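Local coordinates for L-hydantoinase (Arthrobacter aurescens, PDB 1GKR), which catalyses the zinc-dependent, ATP-independent hydrolytic ring opening of hydantoin derivatives, favouring aryl over alkyl ones, with a stereoselectivity that depends on the substrate, at residues M149-V154 with E185-I190; A210-F215 with A285-S290; Q266-T271 with I295-Q300; G279-V284 with P323-V328. All coordinates share one frame; numbering follows the deposited sequence.

Interaction 1 (M149-V154 with E185-I190); sequences MMAASV and ENETII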
loop_
_atom_site.group_PDB
_atom_site.type_symbol
_atom_site.label_atom_id
_atom_site.label_comp_id
_atom_site.label_asym_id
_atom_site.label_seq_id
_atom_site.Cartn_x
_atom_site.Cartn_y
_atom_site.Cartn_z
ATOM N N MET A 149 19.039 -21.829 6.746
ATOM C CA MET A 149 17.762 -22.333 6.279
ATOM C C MET A 149 16.684 -22.116 7.313
ATOM O O MET A 149 16.928 -22.249 8.519
ATOM C CB MET A 149 17.868 -23.811 5.942
ATOM C CG MET A 149 19.024 -24.122 5.027
ATOM S SD MET A 149 18.708 -25.634 4.106
ATOM C CE MET A 149 19.479 -26.814 5.162
ATOM N N MET A 150 15.494 -21.770 6.838
ATOM C CA MET A 150 14.366 -21.547 7.723
ATOM C C MET A 150 13.544 -22.819 7.774
ATOM O O MET A 150 12.668 -22.967 8.619
ATOM C CB MET A 150 13.523 -20.367 7.227
ATOM C CG MET A 150 14.263 -19.034 7.307
ATOM S SD MET A 150 13.378 -17.626 6.611
ATOM C CE MET A 150 12.005 -17.505 7.746
ATOM N N ALA A 151 13.847 -23.731 6.856
ATOM C CA ALA A 151 13.192 -25.033 6.766
ATOM C C ALA A 151 14.312 -25.965 6.318
ATOM O O ALA A 151 14.955 -25.725 5.289
ATOM C CB ALA A 151 12.078 -24.997 5.748
ATOM N N ALA A 152 14.561 -27.013 7.106
ATOM C CA ALA A 152 15.650 -27.952 6.829
ATOM C C ALA A 152 15.378 -28.795 5.619
ATOM O O ALA A 152 14.392 -28.597 4.923
ATOM C CB ALA A 152 15.907 -28.850 8.041
ATOM N N SER A 153 16.284 -29.727 5.361
ATOM C CA SER A 153 16.148 -30.644 4.234
ATOM C C SER A 153 17.020 -31.859 4.537
ATOM O O SER A 153 16.700 -32.990 4.146
ATOM C CB SER A 153 16.596 -29.978 2.924
ATOM O OG SER A 153 16.326 -30.810 1.800
ATOM N N VAL A 154 18.121 -31.603 5.245
ATOM C CA VAL A 154 19.058 -32.647 5.637
ATOM C C VAL A 154 19.345 -32.497 7.123
ATOM O O VAL A 154 20.441 -32.103 7.513
ATOM C CB VAL A 154 20.387 -32.541 4.857
ATOM C CG1 VAL A 154 20.162 -32.882 3.382
ATOM C CG2 VAL A 154 20.956 -31.135 4.994
ATOM N N GLU A 185 11.041 -21.006 3.879
ATOM C CA GLU A 185 9.810 -21.787 3.959
ATOM C C GLU A 185 9.501 -21.936 5.431
ATOM O O GLU A 185 10.358 -21.691 6.270
ATOM C CB GLU A 185 9.955 -23.157 3.307
ATOM C CG GLU A 185 9.999 -23.088 1.795
ATOM C CD GLU A 185 9.761 -24.425 1.152
ATOM O OE1 GLU A 185 10.731 -25.204 0.995
ATOM O OE2 GLU A 185 8.589 -24.693 0.820
ATOM N N ASN A 186 8.274 -22.307 5.760
ATOM C CA ASN A 186 7.929 -22.473 7.161
ATOM C C ASN A 186 7.986 -23.962 7.509
ATOM O O ASN A 186 7.096 -24.738 7.159
ATOM C CB ASN A 186 6.541 -21.914 7.445
ATOM C CG ASN A 186 6.269 -21.817 8.917
ATOM O OD1 ASN A 186 6.365 -22.810 9.636
ATOM N ND2 ASN A 186 5.944 -20.621 9.386
ATOM N N GLU A 187 9.057 -24.345 8.193
ATOM C CA GLU A 187 9.286 -25.733 8.575
ATOM C C GLU A 187 8.112 -26.407 9.263
ATOM O O GLU A 187 7.655 -27.474 8.866
ATOM C CB GLU A 187 10.505 -25.807 9.487
ATOM C CG GLU A 187 10.733 -27.163 10.080
ATOM C CD GLU A 187 12.200 -27.520 10.130
ATOM O OE1 GLU A 187 12.778 -27.823 9.056
ATOM O OE2 GLU A 187 12.778 -27.487 11.243
ATOM N N THR A 188 7.635 -25.754 10.303
ATOM C CA THR A 188 6.549 -26.241 11.120
ATOM C C THR A 188 5.205 -26.429 10.439
ATOM O O THR A 188 4.465 -27.349 10.776
ATOM C CB THR A 188 6.420 -25.320 12.318
ATOM O OG1 THR A 188 7.090 -25.914 13.424
ATOM C CG2 THR A 188 5.021 -25.065 12.660
ATOM N N ILE A 189 4.881 -25.550 9.497
ATOM C CA ILE A 189 3.618 -25.645 8.775
ATOM C C ILE A 189 3.720 -26.770 7.765
ATOM O O ILE A 189 2.768 -27.518 7.558
ATOM C CB ILE A 189 3.289 -24.324 8.059
ATOM C CG1 ILE A 189 2.815 -23.301 9.097
ATOM C CG2 ILE A 189 2.234 -24.551 6.971
ATOM C CD1 ILE A 189 2.745 -21.891 8.577
ATOM N N ILE A 190 4.886 -26.899 7.145
ATOM C CA ILE A 190 5.087 -27.962 6.183
ATOM C C ILE A 190 4.869 -29.298 6.881
ATOM O O ILE A 190 4.193 -30.174 6.346
ATOM C CB ILE A 190 6.485 -27.909 5.579
ATOM C CG1 ILE A 190 6.595 -26.674 4.694
ATOM C CG2 ILE A 190 6.746 -29.148 4.756
ATOM C CD1 ILE A 190 7.949 -26.483 4.065
#

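Interaction 2 (A210-F215 with A285-S290); sequences ASQPVF and APPVRS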
loop_
_atom_site.group_PDB
_atom_site.type_symbol
_atom_site.label_atom_id
_atom_site.label_comp_id
_atom_site.label_asym_id
_atom_site.label_seq_id
_atom_site.Cartn_x
_atom_site.Cartn_y
_atom_site.Cartn_z
ATOM N N ALA A 210 1.109 -29.418 -2.535
ATOM C CA ALA A 210 0.143 -28.937 -1.556
ATOM C C ALA A 210 0.673 -28.938 -0.138
ATOM O O ALA A 210 0.188 -28.176 0.692
ATOM C CB ALA A 210 -1.115 -29.756 -1.621
ATOM N N SER A 211 1.658 -29.790 0.144
ATOM C CA SER A 211 2.221 -29.868 1.492
ATOM C C SER A 211 3.162 -28.696 1.796
ATOM O O SER A 211 3.500 -28.442 2.953
ATOM C CB SER A 211 2.945 -31.212 1.703
ATOM O OG SER A 211 4.127 -31.313 0.932
ATOM N N GLN A 212 3.579 -27.984 0.755
ATOM C CA GLN A 212 4.452 -26.825 0.913
ATOM C C GLN A 212 3.895 -25.733 0.013
ATOM O O GLN A 212 4.569 -25.268 -0.890
ATOM C CB GLN A 212 5.879 -27.174 0.493
ATOM C CG GLN A 212 6.430 -28.412 1.196
ATOM C CD GLN A 212 7.918 -28.647 0.951
ATOM O OE1 GLN A 212 8.428 -29.737 1.201
ATOM N NE2 GLN A 212 8.618 -27.626 0.472
ATOM N N PRO A 213 2.642 -25.316 0.258
ATOM C CA PRO A 213 1.935 -24.282 -0.511
ATOM C C PRO A 213 2.607 -22.921 -0.547
ATOM O O PRO A 213 3.523 -22.656 0.232
ATOM C CB PRO A 213 0.556 -24.239 0.154
ATOM C CG PRO A 213 0.853 -24.605 1.557
ATOM C CD PRO A 213 1.834 -25.742 1.415
ATOM N N VAL A 214 2.144 -22.052 -1.444
ATOM C CA VAL A 214 2.748 -20.735 -1.559
ATOM C C VAL A 214 2.546 -19.886 -0.313
ATOM O O VAL A 214 3.441 -19.132 0.072
ATOM C CB VAL A 214 2.215 -19.926 -2.784
ATOM C CG1 VAL A 214 2.213 -20.780 -4.018
ATOM C CG2 VAL A 214 0.852 -19.412 -2.511
ATOM N N PHE A 215 1.394 -20.018 0.341
ATOM C CA PHE A 215 1.145 -19.183 1.504
ATOM C C PHE A 215 2.208 -19.356 2.580
ATOM O O PHE A 215 2.545 -18.393 3.273
ATOM C CB PHE A 215 -0.276 -19.405 2.035
ATOM C CG PHE A 215 -0.386 -20.431 3.112
ATOM C CD1 PHE A 215 -0.000 -20.133 4.417
ATOM C CD2 PHE A 215 -0.915 -21.685 2.839
ATOM C CE1 PHE A 215 -0.142 -21.067 5.440
ATOM C CE2 PHE A 215 -1.064 -22.636 3.854
ATOM C CZ PHE A 215 -0.677 -22.327 5.156
ATOM N N ALA A 285 12.544 -28.078 -3.790
ATOM C CA ALA A 285 11.960 -27.267 -2.710
ATOM C C ALA A 285 12.531 -25.876 -2.723
ATOM O O ALA A 285 13.752 -25.712 -2.659
ATOM C CB ALA A 285 12.231 -27.885 -1.376
ATOM N N PRO A 286 11.663 -24.852 -2.794
ATOM C CA PRO A 286 10.197 -24.905 -2.861
ATOM C C PRO A 286 9.708 -25.607 -4.117
ATOM O O PRO A 286 10.416 -25.671 -5.120
ATOM C CB PRO A 286 9.786 -23.437 -2.890
ATOM C CG PRO A 286 10.945 -22.731 -2.355
ATOM C CD PRO A 286 12.119 -23.468 -2.911
ATOM N N PRO A 287 8.466 -26.106 -4.088
ATOM C CA PRO A 287 7.853 -26.812 -5.217
ATOM C C PRO A 287 7.689 -25.939 -6.454
ATOM O O PRO A 287 7.581 -24.708 -6.356
ATOM C CB PRO A 287 6.492 -27.228 -4.666
ATOM C CG PRO A 287 6.693 -27.260 -3.188
ATOM C CD PRO A 287 7.537 -26.052 -2.947
ATOM N N VAL A 288 7.682 -26.580 -7.618
ATOM C CA VAL A 288 7.458 -25.868 -8.864
ATOM C C VAL A 288 5.982 -25.519 -8.776
ATOM O O VAL A 288 5.182 -26.308 -8.272
ATOM C CB VAL A 288 7.703 -26.766 -10.068
ATOM C CG1 VAL A 288 7.221 -26.094 -11.331
ATOM C CG2 VAL A 288 9.179 -27.061 -10.174
ATOM N N ARG A 289 5.616 -24.336 -9.243
ATOM C CA ARG A 289 4.234 -23.906 -9.155
ATOM C C ARG A 289 3.385 -24.080 -10.417
ATOM O O ARG A 289 3.820 -24.669 -11.407
ATOM C CB ARG A 289 4.202 -22.459 -8.683
ATOM C CG ARG A 289 3.969 -22.303 -7.189
ATOM C CD ARG A 289 5.057 -22.853 -6.282
ATOM N NE ARG A 289 4.429 -23.547 -5.156
ATOM C CZ ARG A 289 4.814 -23.469 -3.883
ATOM N NH1 ARG A 289 5.842 -22.719 -3.524
ATOM N NH2 ARG A 289 4.165 -24.159 -2.961
ATOM N N SER A 290 2.167 -23.551 -10.375
ATOM C CA SER A 290 1.221 -23.673 -11.489
ATOM C C SER A 290 1.553 -22.925 -12.776
ATOM O O SER A 290 2.314 -21.951 -12.779
ATOM C CB SER A 290 -0.172 -23.229 -11.044
ATOM O OG SER A 290 -0.315 -21.832 -11.208
#

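Interaction 3 (Q266-T271 with I295-Q300); sequences QYLNIT and IRLWEQ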
loop_
_atom_site.group_PDB
_atom_site.type_symbol
_atom_site.label_atom_id
_atom_site.label_comp_id
_atom_site.label_asym_id
_atom_site.label_seq_id
_atom_site.Cartn_x
_atom_site.Cartn_y
_atom_site.Cartn_z
ATOM N N GLN A 266 14.479 -23.825 -13.249
ATOM C CA GLN A 266 13.536 -24.905 -12.916
ATOM C C GLN A 266 12.132 -24.363 -12.712
ATOM O O GLN A 266 11.149 -25.040 -13.005
ATOM C CB GLN A 266 13.905 -25.621 -11.613
ATOM C CG GLN A 266 15.330 -25.513 -11.224
ATOM C CD GLN A 266 15.620 -24.246 -10.478
ATOM O OE1 GLN A 266 15.604 -24.219 -9.252
ATOM N NE2 GLN A 266 15.882 -23.178 -11.216
ATOM N N TYR A 267 12.045 -23.154 -12.176
ATOM C CA TYR A 267 10.758 -22.548 -11.901
ATOM C C TYR A 267 10.173 -21.854 -13.111
ATOM O O TYR A 267 8.956 -21.704 -13.207
ATOM C CB TYR A 267 10.892 -21.569 -10.738
ATOM C CG TYR A 267 11.282 -22.256 -9.462
ATOM C CD1 TYR A 267 10.396 -23.121 -8.820
ATOM C CD2 TYR A 267 12.554 -22.084 -8.916
ATOM C CE1 TYR A 267 10.765 -23.802 -7.664
ATOM C CE2 TYR A 267 12.939 -22.761 -7.759
ATOM C CZ TYR A 267 12.040 -23.618 -7.138
ATOM O OH TYR A 267 12.413 -24.297 -5.998
ATOM N N LEU A 268 11.032 -21.436 -14.035
ATOM C CA LEU A 268 10.568 -20.754 -15.240
ATOM C C LEU A 268 10.230 -21.715 -16.377
ATOM O O LEU A 268 9.274 -21.488 -17.116
ATOM C CB LEU A 268 11.621 -19.755 -15.728
ATOM C CG LEU A 268 11.879 -18.564 -14.805
ATOM C CD1 LEU A 268 13.065 -17.772 -15.293
ATOM C CD2 LEU A 268 10.660 -17.694 -14.762
ATOM N N ASN A 269 11.001 -22.796 -16.492
ATOM C CA ASN A 269 10.815 -23.772 -17.560
ATOM C C ASN A 269 10.053 -25.044 -17.224
ATOM O O ASN A 269 10.004 -25.962 -18.041
ATOM C CB ASN A 269 12.175 -24.138 -18.138
ATOM C CG ASN A 269 12.887 -22.940 -18.705
ATOM O OD1 ASN A 269 12.545 -22.458 -19.783
ATOM N ND2 ASN A 269 13.871 -22.428 -17.971
ATOM N N ILE A 270 9.472 -25.120 -16.031
ATOM C CA ILE A 270 8.704 -26.302 -15.651
ATOM C C ILE A 270 7.444 -25.848 -14.954
ATOM O O ILE A 270 7.425 -24.823 -14.275
ATOM C CB ILE A 270 9.477 -27.221 -14.708
ATOM C CG1 ILE A 270 10.817 -27.591 -15.323
ATOM C CG2 ILE A 270 8.693 -28.495 -14.477
ATOM C CD1 ILE A 270 11.681 -28.380 -14.390
ATOM N N THR A 271 6.390 -26.631 -15.111
ATOM C CA THR A 271 5.100 -26.296 -14.541
ATOM C C THR A 271 4.507 -27.492 -13.854
ATOM O O THR A 271 4.923 -28.617 -14.113
ATOM C CB THR A 271 4.177 -25.836 -15.664
ATOM O OG1 THR A 271 4.338 -24.429 -15.830
ATOM C CG2 THR A 271 2.751 -26.172 -15.389
ATOM N N ILE A 295 3.318 -17.909 -16.020
ATOM C CA ILE A 295 3.221 -16.769 -16.930
ATOM C C ILE A 295 3.699 -15.496 -16.238
ATOM O O ILE A 295 4.533 -14.771 -16.772
ATOM C CB ILE A 295 1.770 -16.560 -17.400
ATOM C CG1 ILE A 295 1.349 -17.721 -18.295
ATOM C CG2 ILE A 295 1.645 -15.268 -18.160
ATOM C CD1 ILE A 295 -0.135 -17.867 -18.384
ATOM N N ARG A 296 3.162 -15.232 -15.049
ATOM C CA ARG A 296 3.532 -14.058 -14.268
ATOM C C ARG A 296 5.039 -13.993 -14.073
ATOM O O ARG A 296 5.664 -12.960 -14.295
ATOM C CB ARG A 296 2.867 -14.114 -12.900
ATOM C CG ARG A 296 1.406 -13.754 -12.879
ATOM C CD ARG A 296 1.243 -12.300 -12.462
ATOM N NE ARG A 296 1.529 -12.060 -11.043
ATOM C CZ ARG A 296 0.969 -12.735 -10.037
ATOM N NH1 ARG A 296 0.094 -13.710 -10.282
ATOM N NH2 ARG A 296 1.264 -12.421 -8.781
ATOM N N LEU A 297 5.609 -15.107 -13.640
ATOM C CA LEU A 297 7.040 -15.204 -13.399
ATOM C C LEU A 297 7.840 -14.704 -14.590
ATOM O O LEU A 297 8.779 -13.910 -14.430
ATOM C CB LEU A 297 7.407 -16.655 -13.112
ATOM C CG LEU A 297 8.027 -17.019 -11.765
ATOM C CD1 LEU A 297 7.348 -16.292 -10.627
ATOM C CD2 LEU A 297 7.905 -18.525 -11.590
ATOM N N TRP A 298 7.468 -15.160 -15.785
ATOM C CA TRP A 298 8.174 -14.751 -16.996
ATOM C C TRP A 298 8.081 -13.255 -17.267
ATOM O O TRP A 298 9.017 -12.662 -17.810
ATOM C CB TRP A 298 7.670 -15.520 -18.204
ATOM C CG TRP A 298 8.345 -16.841 -18.397
ATOM C CD1 TRP A 298 7.829 -18.086 -18.122
ATOM C CD2 TRP A 298 9.633 -17.063 -18.976
ATOM N NE1 TRP A 298 8.714 -19.063 -18.508
ATOM C CE2 TRP A 298 9.829 -18.468 -19.034
ATOM C CE3 TRP A 298 10.641 -16.213 -19.455
ATOM C CZ2 TRP A 298 10.995 -19.043 -19.555
ATOM C CZ3 TRP A 298 11.803 -16.781 -19.974
ATOM C CH2 TRP A 298 11.968 -18.188 -20.021
ATOM N N GLU A 299 6.958 -12.646 -16.903
ATOM C CA GLU A 299 6.799 -11.209 -17.093
ATOM C C GLU A 299 7.711 -10.489 -16.107
ATOM O O GLU A 299 8.440 -9.566 -16.457
ATOM C CB GLU A 299 5.364 -10.791 -16.827
ATOM C CG GLU A 299 4.395 -11.106 -17.938
ATOM C CD GLU A 299 2.967 -10.748 -17.559
ATOM O OE1 GLU A 299 2.765 -9.649 -16.984
ATOM O OE2 GLU A 299 2.053 -11.560 -17.840
ATOM N N GLN A 300 7.668 -10.930 -14.862
ATOM C CA GLN A 300 8.484 -10.324 -13.833
ATOM C C GLN A 300 9.961 -10.393 -14.191
ATOM O O GLN A 300 10.722 -9.468 -13.903
ATOM C CB GLN A 300 8.224 -11.024 -12.504
ATOM C CG GLN A 300 6.762 -11.026 -12.118
ATOM C CD GLN A 300 6.535 -11.635 -10.765
ATOM O OE1 GLN A 300 6.981 -12.753 -10.495
ATOM N NE2 GLN A 300 5.833 -10.915 -9.902
#

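Interaction 4 (G279-V284 with P323-V328); sequences GPYMKV and PGWKDV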
loop_
_atom_site.group_PDB
_atom_site.type_symbol
_atom_site.label_atom_id
_atom_site.label_comp_id
_atom_site.label_asym_id
_atom_site.label_seq_id
_atom_site.Cartn_x
_atom_site.Cartn_y
_atom_site.Cartn_z
ATOM N N GLY A 279 7.462 -36.518 -13.007
ATOM C CA GLY A 279 7.448 -37.080 -11.671
ATOM C C GLY A 279 8.473 -36.541 -10.690
ATOM O O GLY A 279 8.739 -35.342 -10.646
ATOM N N PRO A 280 9.092 -37.431 -9.903
ATOM C CA PRO A 280 10.095 -37.089 -8.889
ATOM C C PRO A 280 11.312 -36.319 -9.363
ATOM O O PRO A 280 12.009 -35.714 -8.565
ATOM C CB PRO A 280 10.461 -38.449 -8.295
ATOM C CG PRO A 280 10.316 -39.375 -9.471
ATOM C CD PRO A 280 9.037 -38.891 -10.125
ATOM N N TYR A 281 11.572 -36.330 -10.660
ATOM C CA TYR A 281 12.740 -35.629 -11.182
ATOM C C TYR A 281 12.516 -34.132 -11.240
ATOM O O TYR A 281 13.387 -33.363 -11.629
ATOM C CB TYR A 281 13.093 -36.191 -12.560
ATOM C CG TYR A 281 13.644 -37.583 -12.435
ATOM C CD1 TYR A 281 14.887 -37.799 -11.832
ATOM C CD2 TYR A 281 12.887 -38.697 -12.813
ATOM C CE1 TYR A 281 15.360 -39.083 -11.598
ATOM C CE2 TYR A 281 13.350 -39.990 -12.584
ATOM C CZ TYR A 281 14.586 -40.174 -11.975
ATOM O OH TYR A 281 15.051 -41.442 -11.719
ATOM N N MET A 282 11.335 -33.737 -10.810
ATOM C CA MET A 282 10.915 -32.354 -10.805
ATOM C C MET A 282 10.631 -31.963 -9.361
ATOM O O MET A 282 10.264 -30.828 -9.073
ATOM C CB MET A 282 9.650 -32.255 -11.638
ATOM C CG MET A 282 8.977 -30.936 -11.616
ATOM S SD MET A 282 7.264 -31.142 -12.092
ATOM C CE MET A 282 7.440 -32.345 -13.297
ATOM N N LYS A 283 10.792 -32.918 -8.451
ATOM C CA LYS A 283 10.543 -32.639 -7.046
ATOM C C LYS A 283 11.679 -31.814 -6.493
ATOM O O LYS A 283 12.795 -32.308 -6.324
ATOM C CB LYS A 283 10.426 -33.919 -6.236
ATOM C CG LYS A 283 10.037 -33.639 -4.809
ATOM C CD LYS A 283 9.916 -34.906 -4.009
ATOM C CE LYS A 283 9.692 -34.598 -2.549
ATOM N NZ LYS A 283 9.705 -35.840 -1.753
ATOM N N VAL A 284 11.388 -30.555 -6.199
ATOM C CA VAL A 284 12.399 -29.658 -5.683
ATOM C C VAL A 284 11.756 -28.815 -4.566
ATOM O O VAL A 284 10.539 -28.863 -4.382
ATOM C CB VAL A 284 12.929 -28.812 -6.866
ATOM C CG1 VAL A 284 12.009 -27.668 -7.131
ATOM C CG2 VAL A 284 14.354 -28.377 -6.614
ATOM N N PRO A 323 12.003 -44.256 -6.545
ATOM C CA PRO A 323 10.877 -44.720 -5.728
ATOM C C PRO A 323 9.779 -43.667 -5.624
ATOM O O PRO A 323 8.687 -43.939 -5.133
ATOM C CB PRO A 323 11.521 -45.020 -4.372
ATOM C CG PRO A 323 12.784 -44.210 -4.381
ATOM C CD PRO A 323 13.266 -44.342 -5.799
ATOM N N GLY A 324 10.080 -42.467 -6.104
ATOM C CA GLY A 324 9.125 -41.374 -6.057
ATOM C C GLY A 324 7.943 -41.543 -6.990
ATOM O O GLY A 324 6.891 -40.941 -6.772
ATOM N N TRP A 325 8.105 -42.354 -8.030
ATOM C CA TRP A 325 7.025 -42.583 -8.983
ATOM C C TRP A 325 5.779 -43.155 -8.323
ATOM O O TRP A 325 4.659 -42.799 -8.687
ATOM C CB TRP A 325 7.466 -43.543 -10.080
ATOM C CG TRP A 325 8.456 -42.972 -11.024
ATOM C CD1 TRP A 325 9.775 -43.299 -11.118
ATOM C CD2 TRP A 325 8.217 -41.970 -12.024
ATOM N NE1 TRP A 325 10.378 -42.562 -12.116
ATOM C CE2 TRP A 325 9.445 -41.739 -12.686
ATOM C CE3 TRP A 325 7.088 -41.244 -12.421
ATOM C CZ2 TRP A 325 9.576 -40.812 -13.724
ATOM C CZ3 TRP A 325 7.220 -40.314 -13.459
ATOM C CH2 TRP A 325 8.455 -40.110 -14.094
ATOM N N LYS A 326 5.977 -44.037 -7.349
ATOM C CA LYS A 326 4.859 -44.679 -6.665
ATOM C C LYS A 326 4.489 -43.995 -5.351
ATOM O O LYS A 326 3.318 -43.943 -4.975
ATOM C CB LYS A 326 5.195 -46.152 -6.405
ATOM C CG LYS A 326 5.713 -46.904 -7.632
ATOM C CD LYS A 326 6.351 -48.237 -7.241
ATOM C CE LYS A 326 7.123 -48.852 -8.411
ATOM N NZ LYS A 326 7.880 -50.092 -8.025
ATOM N N ASP A 327 5.493 -43.487 -4.649
ATOM C CA ASP A 327 5.268 -42.798 -3.382
ATOM C C ASP A 327 6.204 -41.590 -3.341
ATOM O O ASP A 327 7.408 -41.728 -3.090
ATOM C CB ASP A 327 5.551 -43.741 -2.210
ATOM C CG ASP A 327 5.358 -43.073 -0.863
ATOM O OD1 ASP A 327 6.046 -42.067 -0.610
ATOM O OD2 ASP A 327 4.526 -43.546 -0.055
ATOM N N VAL A 328 5.632 -40.412 -3.595
ATOM C CA VAL A 328 6.367 -39.148 -3.639
ATOM C C VAL A 328 7.216 -38.844 -2.398
ATOM O O VAL A 328 8.332 -38.342 -2.512
ATOM C CB VAL A 328 5.388 -37.963 -3.885
ATOM C CG1 VAL A 328 4.776 -37.475 -2.562
ATOM C CG2 VAL A 328 6.107 -36.849 -4.595
#

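Interaction 1 (M149-V154 with E185-I190)
Ala152 and Glu187 form the polar link between the irregular loop 149-154 and the first turn of helix 187-199. Ala152 N donates to Glu187 OE1 across 2.8 Å, an almost straight bond at 163°, and reaches the oxygen on the syn side of the carboxylate while standing some way out of its plane. Glu187 CB points toward the loop, with CG anti to the backbone N (chi1 173°); a bend at chi2 follows before the carboxylate. The same OE1 also rests against Ala152 CB at 3.4 Å.

Van der Waals packing fills in behind this bond. Ala151 CB sits 3.7 Å from Glu185 CB and also touches Glu187 CB, so a single methyl meets the aliphatic roots of two acidic side chains. Met150 takes part near the backbone, its CB lying 3.6 Å from Glu185 O, whereas the rest of its side chain packs on Ala220 and Arg223 of helix 214-231.

A third element is helix capping. Asn186, the N-cap residue, accepts from Ile189 N through OD1 at 3.1 Å, with the donor above the plane of the amide carbonyl. Its ND2 goes to Glu219 and to Asp163 of the second subunit.

The Glu185 carboxylate is bound elsewhere: OE1 takes a hydrogen bond from NE2 of the zinc ligand His183, and OE2 is held by Gln212 and Gln216. This is a second-shell carboxylate behind a metal-binding histidine, in the loop after strand 179-182, beside the binuclear zinc site of the amidohydrolase TIM barrel.

Interaction 2 (A210-F215 with A285-S290)
The Arg289 guanidinium is sandwiched: Val214 CG1 lies 3.7 Å above its plane over the centre of one face, and Pro287 CD covers the opposite face, displaced toward the rim. At the edge, close to the plane, come Gln212 C and Pro213 N, so that the peptide between helices 205-211 and 214-231 runs past the NH2 side of the group. Here, in the TIM barrel of the amidohydrolase family, a loop leading to helix 291-303 packs against the junction of two helices. NH2 is directed at Gln212 O; the modelled separation is too short for the strength of this bond to be judged.

The arginine chain bends at chi2 (65°) and again at chi3, and crosses Val214 obliquely. Its charge has firmer partners outside: Glu217 and Glu209 form salt bridges with NH1 and NE, and Ser241 OG also bonds NH1. The two carboxylates probably balance the charge of the guanidinium in this partly buried place.

Gln212 and Pro287 cross at about a right angle, with Gln212 CB 3.8 Å from Pro287 CG. The Gln212 amide is held by Glu185, which accepts from NE2. The peptide bond joining Ala285 to Pro286 is cis, and on its N-terminal side Ala285 CB lies 4.1 Å from Gln212 NE2.

Interaction 3 (Q266-T271 with I295-Q300)
Leu268, on the last turn of helix 265-268, and Trp298 of helix 291-303 bring the two backbones nearest, with 6.7 Å between their CA atoms. Trp298 NE1 donates to Leu268 O at 2.9 Å. The bond is noticeably bent, at 134°, and the indole nitrogen stands above the plane of the carbonyl while the oxygen is tilted out of the ring plane.

The same leucine also lies over the indole. Its CD2 forms a CH-pi contact 4.2 Å from the centroid of the five-membered ring, almost exactly along the ring normal, and CB covers the same face nearer the rim, 3.9 Å from CZ2. The CD2 methyl serves both neighbours, lying also 3.8 Å from Leu297 CB. Leu297 CD2 in turn packs on Tyr267 O.

Asn269 OD1 meets the indole at its edge, in plane beside CZ2, with the amide about perpendicular to the ring. Arg354 makes a cation-pi contact with Trp298, and Met345 of helix 341-350 packs on it as well. The Tyr267 side chain leads away, its OH bonding Pro286 O and its ring touching the zinc ligand His239, so this helix-to-helix packing in the TIM barrel adjoins the second shell of the binuclear metal site.

Interaction 4 (G279-V284 with P323-V328)
Gly279 CA lies 3.7 Å from Trp325 CZ3. The residue has positive phi, and with no side chain in the way the indole comes right up to the backbone as it leaves helix 275-278.

Pro280, which begins a short 3-10 segment, makes the central contact. Its CD sits 3.7 Å from the centroid of the six-membered ring of Trp325, 11° off the normal, as a CH-pi contact over the middle of the face. The pyrrolidine and the indole cross at about a right angle. Pro280 CB meets the backbone of the other loop, 3.9 Å from Gly324 CA.

The Tyr281 ring comes up to the indole where its two rings join, CE2 lying 4.0 Å from both NE1 and CZ2, and the two side chains cross at about a right angle. The polar ends of both rings converge outside on Glu322, whose OE1 accepts from Trp325 NE1 and bonds Tyr281 OH.

Lys283 reaches across as a fully extended chain, with CG anti to the backbone N (chi1 -175°). Its NZ donates to Val328 O at 3.0 Å from above the carbonyl plane. NZ also bonds Ala331 O, its stronger polar partner, and makes a cation-pi contact with Tyr208.

Two loops of the amidohydrolase barrel are thus joined by ring packing at one end and by a buried ammonium at the other. Two backbone carbonyl oxygens and an aromatic ring meet that ammonium, so its charge is probably stabilised by dipoles and pi electrons.

From the N terminus, interaction 1 comes first, closing its loop before any other contact opens. Interactions 2, 3 and 4 then open in turn at 210-215, 266-271 and 279-284, and close in the same order at 285-290, 295-300 and 323-328, so each crosses the other two. Ile190 packs on Gln212 between interactions 1 and 2, Val288 on Ile270 between interactions 2 and 3, and Ile270 on Met282 between interactions 3 and 4. Interactions 1 and 2 tie loops beside the zinc site to the starts of helices 187-199 and 214-231, interaction 3 ties helix 265-268 to helix 291-303, and interaction 4 joins two loops farther out.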